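Local structure of ketosynthase (6KXF) at residues R9-G14 / A251-E256; I42-T47 / D198-K203; E48-N53 / A204-K209. The protein probably catalyses the decarboxylative condensation of a fatty acyl-ACP with malonyl-ACP, releasing a 3-oxoacyl-ACP, holo-ACP and carbon dioxide. All coordinates share one frame; numbering follows the deposited sequence.

Interaction 1 (R9-G14 / A251-E256); sequences RVVLTG and ARIHAE
In the antiparallel pairing of strands 10-19 and 255-264, Leu12 bonds to both His254 and Ala255. Leu12 N donates to Ala255 O at 2.8 Å in a nearly straight bond (174°), while Leu12 O accepts from His254 N, also at 2.8 Å, so the two bonds of one residue go to two successive partners. Farther along, Val11 and Glu256 form a non-hydrogen-bonded pair, and Val11 CB packs on Ile253 CG2 at 3.7 Å, the two side chains crossing at about a right angle. The strands belong to the large mixed sheet of this thiolase-like fold: strand 10-19 lies between strands 255-264 and 234-242, and Leu243 and Ala246 of the following helix cover Val11. Glu256 runs out extended, CG anti to the backbone N (chi1 177°), whereas Arg9 bends at chi2 and chi3 to bring NH1 to the syn side of Glu256 OE1 at 2.8 Å, a salt bridge with the two planes turned 40° apart. The other carboxylate oxygen, Glu256 OE2, is linked to Val10 N through a water. At the opposite end Arg252 NH1 makes a weak bond to Thr13 O (2.9 Å). His254 NE2 lies 3.4 Å above the plane of the Arg252 guanidinium, over its centre, and Asp92 binds both, pairing with Arg252 NH2 and accepting from the imidazole, whose ND1 meets Glu354.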
loop_
_atom_site.group_PDB
_atom_site.type_symbol
_atom_site.label_atom_id
_atom_site.label_comp_id
_atom_site.label_asym_id
_atom_site.label_seq_id
_atom_site.Cartn_x
_atom_site.Cartn_y
_atom_site.Cartn_z
ATOM N N ARG A 9 8.578 -8.431 -24.866
ATOM C CA ARG A 9 7.136 -8.188 -24.965
ATOM C C ARG A 9 6.376 -9.015 -23.913
ATOM O O ARG A 9 6.726 -10.161 -23.602
ATOM C CB ARG A 9 6.711 -8.461 -26.397
ATOM C CG ARG A 9 7.318 -7.463 -27.374
ATOM C CD ARG A 9 6.273 -6.997 -28.359
ATOM N NE ARG A 9 6.120 -7.982 -29.381
ATOM C CZ ARG A 9 5.086 -8.093 -30.192
ATOM N NH1 ARG A 9 3.953 -7.448 -29.978
ATOM N NH2 ARG A 9 5.205 -8.874 -31.241
ATOM N N VAL A 10 5.351 -8.392 -23.332
ATOM C CA VAL A 10 4.582 -8.966 -22.224
ATOM C C VAL A 10 3.090 -8.857 -22.584
ATOM O O VAL A 10 2.618 -7.781 -22.918
ATOM C CB VAL A 10 4.912 -8.226 -20.924
ATOM C CG1 VAL A 10 3.966 -8.596 -19.786
ATOM C CG2 VAL A 10 6.372 -8.409 -20.502
ATOM N N VAL A 11 2.379 -9.977 -22.520
ATOM C CA VAL A 11 0.988 -10.072 -22.930
ATOM C C VAL A 11 0.123 -10.551 -21.745
ATOM O O VAL A 11 0.639 -11.142 -20.782
ATOM C CB VAL A 11 0.836 -10.988 -24.161
ATOM C CG1 VAL A 11 1.413 -10.355 -25.417
ATOM C CG2 VAL A 11 1.405 -12.378 -23.940
ATOM N N LEU A 12 -1.199 -10.336 -21.873
ATOM C CA LEU A 12 -2.224 -10.733 -20.914
ATOM C C LEU A 12 -2.918 -11.989 -21.424
ATOM O O LEU A 12 -3.596 -11.915 -22.442
ATOM C CB LEU A 12 -3.236 -9.588 -20.776
ATOM C CG LEU A 12 -2.643 -8.276 -20.285
ATOM C CD1 LEU A 12 -3.641 -7.110 -20.381
ATOM C CD2 LEU A 12 -2.135 -8.441 -18.858
ATOM N N THR A 13 -2.724 -13.123 -20.745
ATOM C CA THR A 13 -3.260 -14.392 -21.224
ATOM C C THR A 13 -4.437 -14.876 -20.389
ATOM O O THR A 13 -5.038 -15.895 -20.729
ATOM C CB THR A 13 -2.151 -15.445 -21.231
ATOM O OG1 THR A 13 -1.519 -15.504 -19.961
ATOM C CG2 THR A 13 -1.101 -15.118 -22.266
ATOM N N GLY A 14 -4.716 -14.191 -19.273
ATOM C CA GLY A 14 -5.774 -14.630 -18.333
ATOM C C GLY A 14 -6.345 -13.486 -17.504
ATOM O O GLY A 14 -5.609 -12.641 -16.992
ATOM N N ALA A 251 -1.260 -20.166 -26.132
ATOM C CA ALA A 251 -2.201 -19.392 -25.294
ATOM C C ALA A 251 -3.005 -18.411 -26.152
ATOM O O ALA A 251 -2.493 -17.812 -27.059
ATOM C CB ALA A 251 -1.448 -18.618 -24.221
ATOM N N ARG A 252 -4.249 -18.170 -25.759
ATOM C CA ARG A 252 -5.005 -17.078 -26.315
ATOM C C ARG A 252 -4.546 -15.805 -25.587
ATOM O O ARG A 252 -4.492 -15.752 -24.333
ATOM C CB ARG A 252 -6.514 -17.346 -26.193
ATOM C CG ARG A 252 -7.385 -16.141 -26.535
ATOM C CD ARG A 252 -7.733 -15.257 -25.333
ATOM N NE ARG A 252 -8.620 -15.903 -24.362
ATOM C CZ ARG A 252 -8.254 -16.419 -23.191
ATOM N NH1 ARG A 252 -6.974 -16.420 -22.798
ATOM N NH2 ARG A 252 -9.187 -16.990 -22.453
ATOM N N ILE A 253 -4.232 -14.776 -26.363
ATOM C CA ILE A 253 -3.766 -13.500 -25.823
ATOM C C ILE A 253 -4.928 -12.507 -25.889
ATOM O O ILE A 253 -5.467 -12.236 -26.966
ATOM C CB ILE A 253 -2.543 -12.985 -26.588
ATOM C CG1 ILE A 253 -1.335 -13.891 -26.363
ATOM C CG2 ILE A 253 -2.203 -11.545 -26.223
ATOM C CD1 ILE A 253 -0.327 -13.756 -27.450
ATOM N N HIS A 254 -5.285 -11.955 -24.737
ATOM C CA HIS A 254 -6.325 -10.909 -24.662
ATOM C C HIS A 254 -5.816 -9.583 -25.239
ATOM O O HIS A 254 -6.533 -8.920 -25.980
ATOM C CB HIS A 254 -6.793 -10.737 -23.216
ATOM C CG HIS A 254 -7.582 -11.875 -22.665
ATOM N ND1 HIS A 254 -8.860 -12.205 -23.122
ATOM C CD2 HIS A 254 -7.335 -12.696 -21.617
ATOM C CE1 HIS A 254 -9.349 -13.187 -22.378
ATOM N NE2 HIS A 254 -8.421 -13.517 -21.446
ATOM N N ALA A 255 -4.581 -9.198 -24.860
ATOM C CA ALA A 255 -4.025 -7.925 -25.173
ATOM C C ALA A 255 -2.560 -7.914 -24.745
ATOM O O ALA A 255 -2.089 -8.836 -24.095
ATOM C CB ALA A 255 -4.810 -6.823 -24.491
ATOM N N GLU A 256 -1.879 -6.805 -25.026
ATOM C CA GLU A 256 -0.456 -6.667 -24.722
ATOM C C GLU A 256 -0.263 -5.528 -23.721
ATOM O O GLU A 256 -0.984 -4.537 -23.756
ATOM C CB GLU A 256 0.352 -6.398 -25.996
ATOM C CG GLU A 256 1.842 -6.174 -25.716
ATOM C CD GLU A 256 2.756 -6.165 -26.934
ATOM O OE1 GLU A 256 2.258 -6.384 -28.020
ATOM O OE2 GLU A 256 3.970 -5.950 -26.771
HETATM O O HOH W 1 4.862 -5.777 -24.354
#

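Interaction 2 (I42-T47 / D198-K203); sequences ITRFDT and DAVCRK
Phe45 carries its CG between the backbone N and the carbonyl carbon (chi1 57°), which lays the ring against the backbone of Cys201 and Arg202. Arg202 CA sits 3.9 Å from the ring centroid and 6° off the normal, a CH-pi contact squarely over one face, while Ile42 CG2 covers the opposite face; the ring is thus sandwiched between its own loop and the start of helix 202-210. At the ring's edge, Phe45 CE1 meets Val200 CG1 at 3.6 Å. That helix begins here, with Cys201 as its N-cap, just past strand 191-198 of the central sheet of the ketosynthase fold. Arg44 bends at chi2 and chi3, curling beside Val200: its CB rests on Val200 CG1 at 4.0 Å, and a water accepts from Arg44 NH1 (3.1 Å) and donates to Val200 O (2.8 Å). Glu233 doubles this link, forming a salt bridge with Arg44 NH1 and accepting from Val200 N. Arg202, extended from CG to NE, reaches past the loop to the other subunit, where Ser135 O takes a bond from NH2 and Tyr136 makes a cation-pi contact. Asp46 O, buried here without a hydrogen-bond partner, has Arg202 NH1 3.7 Å away.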
loop_
_atom_site.group_PDB
_atom_site.type_symbol
_atom_site.label_atom_id
_atom_site.label_comp_id
_atom_site.label_asym_id
_atom_site.label_seq_id
_atom_site.Cartn_x
_atom_site.Cartn_y
_atom_site.Cartn_z
ATOM N N ILE A 42 -26.332 -2.950 1.370
ATOM C CA ILE A 42 -25.224 -3.470 2.176
ATOM C C ILE A 42 -25.734 -4.637 3.010
ATOM O O ILE A 42 -26.819 -4.533 3.593
ATOM C CB ILE A 42 -24.610 -2.329 3.016
ATOM C CG1 ILE A 42 -23.848 -1.365 2.105
ATOM C CG2 ILE A 42 -23.729 -2.835 4.154
ATOM C CD1 ILE A 42 -23.613 0.005 2.701
ATOM N N THR A 43 -24.991 -5.763 3.010
ATOM C CA THR A 43 -25.329 -6.926 3.819
ATOM C C THR A 43 -24.173 -7.260 4.773
ATOM O O THR A 43 -24.282 -8.132 5.571
ATOM C CB THR A 43 -25.645 -8.164 2.977
ATOM O OG1 THR A 43 -24.422 -8.495 2.328
ATOM C CG2 THR A 43 -26.734 -7.985 1.939
ATOM N N ARG A 44 -23.041 -6.589 4.644
ATOM C CA ARG A 44 -21.795 -7.090 5.241
ATOM C C ARG A 44 -21.630 -6.556 6.671
ATOM O O ARG A 44 -20.970 -7.207 7.485
ATOM C CB ARG A 44 -20.608 -6.718 4.338
ATOM C CG ARG A 44 -19.304 -7.439 4.677
ATOM C CD ARG A 44 -19.251 -8.865 4.152
ATOM N NE ARG A 44 -19.783 -8.970 2.785
ATOM C CZ ARG A 44 -19.120 -8.630 1.677
ATOM N NH1 ARG A 44 -17.869 -8.207 1.782
ATOM N NH2 ARG A 44 -19.695 -8.742 0.481
ATOM N N PHE A 45 -22.176 -5.363 6.951
ATOM C CA PHE A 45 -22.169 -4.771 8.311
ATOM C C PHE A 45 -23.452 -3.954 8.517
ATOM O O PHE A 45 -24.275 -3.853 7.618
ATOM C CB PHE A 45 -20.963 -3.866 8.533
ATOM C CG PHE A 45 -20.846 -2.754 7.532
ATOM C CD1 PHE A 45 -20.196 -2.954 6.331
ATOM C CD2 PHE A 45 -21.410 -1.512 7.780
ATOM C CE1 PHE A 45 -20.084 -1.925 5.410
ATOM C CE2 PHE A 45 -21.319 -0.498 6.845
ATOM C CZ PHE A 45 -20.638 -0.699 5.670
ATOM N N ASP A 46 -23.610 -3.414 9.728
ATOM C CA ASP A 46 -24.820 -2.739 10.163
ATOM C C ASP A 46 -24.672 -1.254 9.848
ATOM O O ASP A 46 -23.726 -0.615 10.316
ATOM C CB ASP A 46 -25.084 -2.966 11.656
ATOM C CG ASP A 46 -26.307 -2.230 12.197
ATOM O OD1 ASP A 46 -27.247 -1.937 11.391
ATOM O OD2 ASP A 46 -26.314 -1.942 13.421
ATOM N N THR A 47 -25.586 -0.728 9.018
ATOM C CA THR A 47 -25.525 0.640 8.568
ATOM C C THR A 47 -26.392 1.577 9.439
ATOM O O THR A 47 -26.464 2.749 9.158
ATOM C CB THR A 47 -25.912 0.756 7.088
ATOM O OG1 THR A 47 -27.236 0.274 6.919
ATOM C CG2 THR A 47 -24.981 -0.002 6.156
ATOM N N ASP A 198 -10.128 -6.121 -2.481
ATOM C CA ASP A 198 -10.602 -5.405 -1.312
ATOM C C ASP A 198 -12.009 -5.936 -1.011
ATOM O O ASP A 198 -12.650 -6.473 -1.877
ATOM C CB ASP A 198 -10.562 -3.882 -1.503
ATOM C CG ASP A 198 -9.326 -3.173 -0.919
ATOM O OD1 ASP A 198 -9.151 -3.202 0.314
ATOM O OD2 ASP A 198 -8.508 -2.636 -1.716
ATOM N N ALA A 199 -12.456 -5.734 0.236
ATOM C CA ALA A 199 -13.734 -6.188 0.761
ATOM C C ALA A 199 -14.444 -5.018 1.468
ATOM O O ALA A 199 -13.842 -4.277 2.272
ATOM C CB ALA A 199 -13.507 -7.316 1.742
ATOM N N VAL A 200 -15.739 -4.897 1.184
ATOM C CA VAL A 200 -16.607 -3.883 1.809
ATOM C C VAL A 200 -16.446 -3.985 3.329
ATOM O O VAL A 200 -16.402 -5.083 3.893
ATOM C CB VAL A 200 -18.056 -4.110 1.348
ATOM C CG1 VAL A 200 -19.103 -3.621 2.342
ATOM C CG2 VAL A 200 -18.275 -3.490 -0.029
ATOM N N CYS A 201 -16.324 -2.828 3.977
ATOM C CA CYS A 201 -16.102 -2.772 5.405
ATOM C C CYS A 201 -16.649 -1.446 5.932
ATOM O O CYS A 201 -16.822 -0.482 5.192
ATOM C CB CYS A 201 -14.628 -2.927 5.766
ATOM S SG CYS A 201 -13.564 -1.637 5.068
ATOM N N ARG A 202 -16.910 -1.446 7.234
ATOM C CA ARG A 202 -17.417 -0.317 7.934
ATOM C C ARG A 202 -16.450 0.852 7.810
ATOM O O ARG A 202 -16.877 1.986 7.677
ATOM C CB ARG A 202 -17.627 -0.682 9.400
ATOM C CG ARG A 202 -18.282 0.427 10.203
ATOM C CD ARG A 202 -18.845 -0.180 11.469
ATOM N NE ARG A 202 -19.281 0.869 12.352
ATOM C CZ ARG A 202 -20.356 0.787 13.100
ATOM N NH1 ARG A 202 -21.152 -0.265 12.995
ATOM N NH2 ARG A 202 -20.614 1.750 13.956
ATOM N N LYS A 203 -15.153 0.560 7.867
ATOM C CA LYS A 203 -14.152 1.627 7.895
ATOM C C LYS A 203 -14.256 2.506 6.644
ATOM O O LYS A 203 -14.302 3.740 6.759
ATOM C CB LYS A 203 -12.738 1.060 8.028
ATOM C CG LYS A 203 -11.607 2.088 8.054
ATOM C CD LYS A 203 -10.356 1.474 7.471
ATOM C CE LYS A 203 -9.173 2.397 7.300
ATOM N NZ LYS A 203 -8.081 1.625 6.653
HETATM O O HOH W 2 -15.901 -7.803 4.124
#

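Interaction 3 (E48-N53 / A204-K209); sequences EGFGQN and AFALFK. With DYF ([(3~{R})-2,2-dimethyl-4-[[3-[2-[[(~{E})-oct-2-enoyl]amino]ethylamino]-3-oxidanylidene-propyl]amino]-3-oxidanyl-4-oxidanylidene-butyl] dihydrogen phosphate), chain D.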
loop_
_atom_site.group_PDB
_atom_site.type_symbol
_atom_site.label_atom_id
_atom_site.label_comp_id
_atom_site.label_asym_id
_atom_site.label_seq_id
_atom_site.Cartn_x
_atom_site.Cartn_y
_atom_site.Cartn_z
ATOM N N GLU A 48 -27.055 1.065 10.474
ATOM C CA GLU A 48 -27.926 1.902 11.303
ATOM C C GLU A 48 -27.135 3.134 11.767
ATOM O O GLU A 48 -26.061 3.030 12.350
ATOM C CB GLU A 48 -28.536 1.083 12.448
ATOM C CG GLU A 48 -29.560 1.848 13.271
ATOM C CD GLU A 48 -30.777 2.318 12.486
ATOM O OE1 GLU A 48 -31.204 3.459 12.676
ATOM O OE2 GLU A 48 -31.297 1.535 11.683
ATOM N N GLY A 49 -27.666 4.322 11.456
ATOM C CA GLY A 49 -27.101 5.576 11.922
ATOM C C GLY A 49 -26.282 6.298 10.871
ATOM O O GLY A 49 -25.898 7.470 11.079
ATOM N N PHE A 50 -25.979 5.616 9.748
ATOM C CA PHE A 50 -25.221 6.248 8.647
ATOM C C PHE A 50 -26.128 7.091 7.735
ATOM O O PHE A 50 -25.650 8.013 7.043
ATOM C CB PHE A 50 -24.449 5.188 7.852
ATOM C CG PHE A 50 -23.187 4.712 8.519
ATOM C CD1 PHE A 50 -22.037 5.484 8.490
ATOM C CD2 PHE A 50 -23.130 3.471 9.125
ATOM C CE1 PHE A 50 -20.860 5.035 9.075
ATOM C CE2 PHE A 50 -21.958 3.024 9.703
ATOM C CZ PHE A 50 -20.825 3.809 9.676
ATOM N N GLY A 51 -27.429 6.801 7.756
ATOM C CA GLY A 51 -28.408 7.544 6.980
ATOM C C GLY A 51 -28.528 7.051 5.548
ATOM O O GLY A 51 -29.178 7.716 4.765
ATOM N N GLN A 52 -27.879 5.915 5.225
ATOM C CA GLN A 52 -27.881 5.269 3.878
ATOM C C GLN A 52 -27.326 3.845 4.005
ATOM O O GLN A 52 -26.623 3.465 4.983
ATOM C CB GLN A 52 -27.140 6.094 2.812
ATOM C CG GLN A 52 -25.692 6.447 3.163
ATOM C CD GLN A 52 -25.066 7.511 2.280
ATOM O OE1 GLN A 52 -24.912 8.654 2.687
ATOM N NE2 GLN A 52 -24.634 7.144 1.078
ATOM N N ASN A 53 -27.642 3.049 2.991
ATOM C CA ASN A 53 -27.575 1.617 3.075
ATOM C C ASN A 53 -27.120 0.947 1.751
ATOM O O ASN A 53 -27.295 -0.248 1.598
ATOM C CB ASN A 53 -28.950 1.084 3.494
ATOM C CG ASN A 53 -28.894 -0.368 3.916
ATOM O OD1 ASN A 53 -28.049 -0.746 4.730
ATOM N ND2 ASN A 53 -29.740 -1.198 3.324
ATOM N N ALA A 204 -14.231 1.876 5.462
ATOM C CA ALA A 204 -14.279 2.636 4.219
ATOM C C ALA A 204 -15.576 3.472 4.117
ATOM O O ALA A 204 -15.571 4.604 3.661
ATOM C CB ALA A 204 -14.126 1.684 3.058
ATOM N N PHE A 205 -16.706 2.878 4.506
ATOM C CA PHE A 205 -17.981 3.529 4.421
ATOM C C PHE A 205 -17.996 4.788 5.315
ATOM O O PHE A 205 -18.369 5.867 4.863
ATOM C CB PHE A 205 -19.052 2.528 4.813
ATOM C CG PHE A 205 -20.468 2.945 4.540
ATOM C CD1 PHE A 205 -20.924 3.086 3.241
ATOM C CD2 PHE A 205 -21.378 3.069 5.579
ATOM C CE1 PHE A 205 -22.250 3.391 2.986
ATOM C CE2 PHE A 205 -22.705 3.390 5.323
ATOM C CZ PHE A 205 -23.142 3.532 4.027
ATOM N N ALA A 206 -17.573 4.649 6.568
ATOM C CA ALA A 206 -17.533 5.792 7.519
ATOM C C ALA A 206 -16.537 6.854 7.050
ATOM O O ALA A 206 -16.794 8.064 7.186
ATOM C CB ALA A 206 -17.167 5.297 8.889
ATOM N N LEU A 207 -15.394 6.396 6.525
ATOM C CA LEU A 207 -14.359 7.293 6.039
ATOM C C LEU A 207 -14.964 8.238 4.994
ATOM O O LEU A 207 -14.872 9.493 5.109
ATOM C CB LEU A 207 -13.219 6.471 5.426
ATOM C CG LEU A 207 -11.914 7.207 5.108
ATOM C CD1 LEU A 207 -10.759 6.217 5.016
ATOM C CD2 LEU A 207 -11.985 8.016 3.812
ATOM N N PHE A 208 -15.579 7.642 3.966
ATOM C CA PHE A 208 -16.096 8.454 2.861
ATOM C C PHE A 208 -17.255 9.307 3.359
ATOM O O PHE A 208 -17.378 10.450 2.953
ATOM C CB PHE A 208 -16.430 7.599 1.637
ATOM C CG PHE A 208 -15.193 7.394 0.800
ATOM C CD1 PHE A 208 -14.756 8.388 -0.061
ATOM C CD2 PHE A 208 -14.396 6.271 0.969
ATOM C CE1 PHE A 208 -13.594 8.231 -0.803
ATOM C CE2 PHE A 208 -13.232 6.112 0.227
ATOM C CZ PHE A 208 -12.835 7.092 -0.653
ATOM N N LYS A 209 -18.086 8.746 4.238
ATOM C CA LYS A 209 -19.178 9.545 4.864
ATOM C C LYS A 209 -18.583 10.799 5.531
ATOM O O LYS A 209 -18.935 11.927 5.190
ATOM C CB LYS A 209 -19.973 8.656 5.818
ATOM C CG LYS A 209 -21.169 9.320 6.481
ATOM C CD LYS A 209 -22.142 9.986 5.553
ATOM C CE LYS A 209 -23.148 10.798 6.338
ATOM N NZ LYS A 209 -24.358 11.033 5.527
HETATM C C29 DYF D . -8.800 5.479 1.786
HETATM C C26 DYF D . -9.084 5.939 -2.110
HETATM C C25 DYF D . -9.246 7.198 -2.546
HETATM O O13 DYF D . -12.166 14.662 -2.271
HETATM C C21 DYF D . -7.693 9.561 -4.806
HETATM C C17 DYF D . -10.659 11.678 -4.837
HETATM O O11 DYF D . -9.484 16.324 -0.642
HETATM N N22 DYF D . -8.269 8.339 -4.825
HETATM C C10 DYF D . -10.866 16.176 -0.912
HETATM N N19 DYF D . -9.289 11.350 -5.088
HETATM C C30 DYF D . -7.627 4.812 2.545
HETATM C C31 DYF D . -7.838 4.548 4.041
HETATM N N14 DYF D . -10.018 14.002 -1.905
HETATM C C28 DYF D . -8.358 5.830 0.358
HETATM C C27 DYF D . -9.398 5.472 -0.680
HETATM C C23 DYF D . -8.995 7.465 -4.049
HETATM C C20 DYF D . -8.774 10.189 -5.774
HETATM C C16 DYF D . -10.715 12.974 -4.050
HETATM C C15 DYF D . -10.191 12.770 -2.648
HETATM C C12 DYF D . -11.120 14.912 -1.751
HETATM C C01 DYF D . -11.102 14.910 1.299
HETATM C C02 DYF D . -11.528 16.159 0.493
HETATM C C03 DYF D . -13.067 16.220 0.431
HETATM C C04 DYF D . -11.036 17.440 1.217
HETATM O O05 DYF D . -11.477 18.571 0.497
HETATM P P06 DYF D . -10.457 19.613 -0.287
HETATM O O07 DYF D . -10.306 20.849 0.587
HETATM O O08 DYF D . -11.185 20.017 -1.558
HETATM O O09 DYF D . -9.027 19.124 -0.387
HETATM O O18 DYF D . -11.635 11.045 -5.168
HETATM O O24 DYF D . -9.341 6.749 -4.964
#
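Lys209 NZ faces two oxygens of the loop, Phe50 O at 3.6 Å and Gln52 OE1 at 3.7 Å, too long for firm hydrogen bonds, though the ammonium is probably drawn to both; Phe142 of the other subunit adds a cation-pi partner. The Gln52 amide is fixed from its other end, NE2 donating to Thr215 O. The rest of the contact is mainly aromatic. Phe205, its CG anti to the backbone N (chi1 -169°), drives its edge into the face of Phe50 in a T-shaped pair, centroids 4.9 Å apart and planes at 67°, with Phe205 CE2 3.5 Å from Phe50 CG. Ala206 CB meets the rim of the Phe50 ring, 3.7 Å from Phe50 CE1. Putting an alanine at Phe50 would remove the face that receives Phe205 and would probably open a gap beside Ala206 and Pro141 of the other subunit. Away from the loop, the same helix turns Leu207 CD1 to the terminal carbon C31 of the ligand (3.5 Å), and the edge of Phe208 to its C27. A helix packed on a loop and the partner subunit while lining the octenoyl tail is consistent with the acyl-chain pocket of a dimeric ketosynthase.

Overall arrangement
Together the three contacts show how one chain closes long sequence separations on opposite sides of its centre. Interaction 1 joins two strands of the large sheet, and along the chain it encloses the other two; its centre lies about 35 Å from that of interaction 2 and about 40 Å from that of interaction 3. Interactions 2 and 3 are neighbours, with centres about 9 Å apart: residues 42-47 lie along the run that leads into helix 202-210 and its start, and residues 48-53 along the helix itself, so their segments alternate in sequence. Contacts such as Ile42 CD1 on Phe205 merge them into one continuous patch, which meets the other subunit and backs the ligand's acyl tail.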